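Side-chain contact in succinate--CoA ligase subunit alpha (Campylobacter jejuni, PDB 6MEL), which forms the alpha subunit of a CoA ligase and carries an N-terminal CoA-binding domain of the Rossmann type: residues A[85-90]-A[109-114]. Residues are numbered along the deposited sequence; the frame is centred on the assembly and turned at random.
Sequences AADAGI and KQYANK
Tyr-111 OH donates a short hydrogen bond, 2.6 Å, to Asp-87 OD1, joining two neighbouring helices of the Rossmann-type CoA-binding domain. Helices 78-87 and 102-115 flank strand 92-95 in chain order, and the contact lies in the C-terminal part of the first. The carboxylate meets the phenol at the edge of the ring, close to its plane; the two flat groups are only 21° from coplanar, and OD1 accepts through its anti lone pair, the one turned away from OD2. Tyrosine suits this place because its ring reaches across from one helix to the other and still ends in a donor; Asp-87 offers a carboxylate oxygen on a short side chain. The tyrosine CG stands anti to the backbone N (chi1 -170°), which sends the ring across to helix 78-87. Beside the polar link the CA atoms of Ala-86 and Ala-112 are 5.3 Å apart, a spacing suited to small side chains. Met-117 touches both alanines. Beyond Asp-87 the chain turns at Gly-89 in a Schellman motif; at its positive phi (100°) a CB would press on the preceding carbonyl O, hence glycine. The methyl of Ala-86 points at the second helix, its CB 4.0 Å from both Tyr-111 CD2 and Ala-112 CA.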
loop_
_atom_site.group_PDB
_atom_site.type_symbol
_atom_site.label_atom_id
_atom_site.label_comp_id
_atom_site.label_asym_id
_atom_site.label_seq_id
_atom_site.Cartn_x
_atom_site.Cartn_y
_atom_site.Cartn_z
ATOM N N ALA A 85 -24.121 2.969 0.835
ATOM C CA ALA A 85 -24.215 4.415 0.844
ATOM C C ALA A 85 -24.609 4.940 -0.535
ATOM O O ALA A 85 -25.504 5.784 -0.638
ATOM C CB ALA A 85 -22.913 5.025 1.308
ATOM N N ALA A 86 -23.953 4.429 -1.579
ATOM C CA ALA A 86 -24.227 4.868 -2.919
ATOM C C ALA A 86 -25.654 4.483 -3.317
ATOM O O ALA A 86 -26.360 5.291 -3.952
ATOM C CB ALA A 86 -23.223 4.306 -3.885
ATOM N N ASP A 87 -26.061 3.274 -2.957
ATOM C CA ASP A 87 -27.418 2.806 -3.258
ATOM C C ASP A 87 -28.482 3.699 -2.600
ATOM O O ASP A 87 -29.518 3.930 -3.162
ATOM C CB ASP A 87 -27.648 1.352 -2.850
ATOM C CG ASP A 87 -28.800 0.730 -3.625
ATOM O OD1 ASP A 87 -28.613 0.523 -4.856
ATOM O OD2 ASP A 87 -29.868 0.448 -2.990
ATOM N N ALA A 88 -28.210 4.226 -1.411
ATOM C CA ALA A 88 -29.218 5.010 -0.664
ATOM C C ALA A 88 -29.275 6.484 -1.094
ATOM O O ALA A 88 -30.093 7.215 -0.566
ATOM C CB ALA A 88 -28.884 4.965 0.811
ATOM N N GLY A 89 -28.344 6.956 -1.925
ATOM C CA GLY A 89 -28.343 8.383 -2.351
ATOM C C GLY A 89 -27.346 9.267 -1.592
ATOM O O GLY A 89 -27.345 10.494 -1.777
ATOM N N ILE A 90 -26.430 8.686 -0.801
ATOM C CA ILE A 90 -25.329 9.486 -0.244
ATOM C C ILE A 90 -24.501 10.119 -1.370
ATOM O O ILE A 90 -24.235 9.473 -2.359
ATOM C CB ILE A 90 -24.466 8.640 0.703
ATOM C CG1 ILE A 90 -25.291 8.144 1.890
ATOM C CG2 ILE A 90 -23.232 9.409 1.156
ATOM C CD1 ILE A 90 -25.803 9.260 2.808
ATOM N N LYS A 109 -16.101 1.618 -5.951
ATOM C CA LYS A 109 -15.934 2.883 -6.617
ATOM C C LYS A 109 -16.692 2.947 -7.957
ATOM O O LYS A 109 -17.235 3.990 -8.276
ATOM C CB LYS A 109 -14.461 3.232 -6.846
ATOM C CG LYS A 109 -14.286 4.618 -7.461
ATOM C CD LYS A 109 -12.943 5.205 -7.267
ATOM C CE LYS A 109 -12.743 6.535 -7.943
ATOM N NZ LYS A 109 -11.311 6.755 -8.135
ATOM N N GLN A 110 -16.669 1.872 -8.748
ATOM C CA GLN A 110 -17.394 1.875 -10.019
ATOM C C GLN A 110 -18.883 2.120 -9.718
ATOM O O GLN A 110 -19.544 2.899 -10.393
ATOM C CB GLN A 110 -17.245 0.555 -10.786
ATOM C CG GLN A 110 -15.907 0.354 -11.488
ATOM C CD GLN A 110 -16.057 -0.635 -12.625
ATOM O OE1 GLN A 110 -17.115 -1.231 -12.819
ATOM N NE2 GLN A 110 -15.008 -0.798 -13.414
ATOM N N TYR A 111 -19.403 1.516 -8.646
ATOM C CA TYR A 111 -20.825 1.706 -8.328
ATOM C C TYR A 111 -21.074 3.139 -7.835
ATOM O O TYR A 111 -22.026 3.802 -8.244
ATOM C CB TYR A 111 -21.333 0.635 -7.365
ATOM C CG TYR A 111 -22.836 0.663 -7.216
ATOM C CD1 TYR A 111 -23.665 0.378 -8.297
ATOM C CD2 TYR A 111 -23.442 0.964 -6.017
ATOM C CE1 TYR A 111 -25.041 0.427 -8.194
ATOM C CE2 TYR A 111 -24.828 0.969 -5.884
ATOM C CZ TYR A 111 -25.636 0.711 -6.978
ATOM O OH TYR A 111 -27.002 0.667 -6.893
ATOM N N ALA A 112 -20.210 3.631 -6.950
ATOM C CA ALA A 112 -20.296 5.007 -6.475
ATOM C C ALA A 112 -20.274 5.982 -7.658
ATOM O O ALA A 112 -21.091 6.884 -7.718
ATOM C CB ALA A 112 -19.189 5.287 -5.516
ATOM N N ASN A 113 -19.352 5.771 -8.604
ATOM C CA ASN A 113 -19.274 6.628 -9.791
ATOM C C ASN A 113 -20.606 6.644 -10.522
ATOM O O ASN A 113 -21.076 7.688 -10.883
ATOM C CB ASN A 113 -18.185 6.180 -10.768
ATOM C CG ASN A 113 -16.772 6.387 -10.243
ATOM O OD1 ASN A 113 -16.539 7.141 -9.307
ATOM N ND2 ASN A 113 -15.816 5.758 -10.893
ATOM N N LYS A 114 -21.199 5.472 -10.746
ATOM C CA LYS A 114 -22.417 5.410 -11.497
ATOM C C LYS A 114 -23.535 6.133 -10.738
ATOM O O LYS A 114 -24.346 6.808 -11.334
ATOM C CB LYS A 114 -22.871 3.972 -11.738
ATOM C CG LYS A 114 -24.226 3.921 -12.439
ATOM C CD LYS A 114 -24.628 2.571 -12.923
ATOM C CE LYS A 114 -25.401 1.798 -11.906
ATOM N NZ LYS A 114 -25.962 0.576 -12.506
#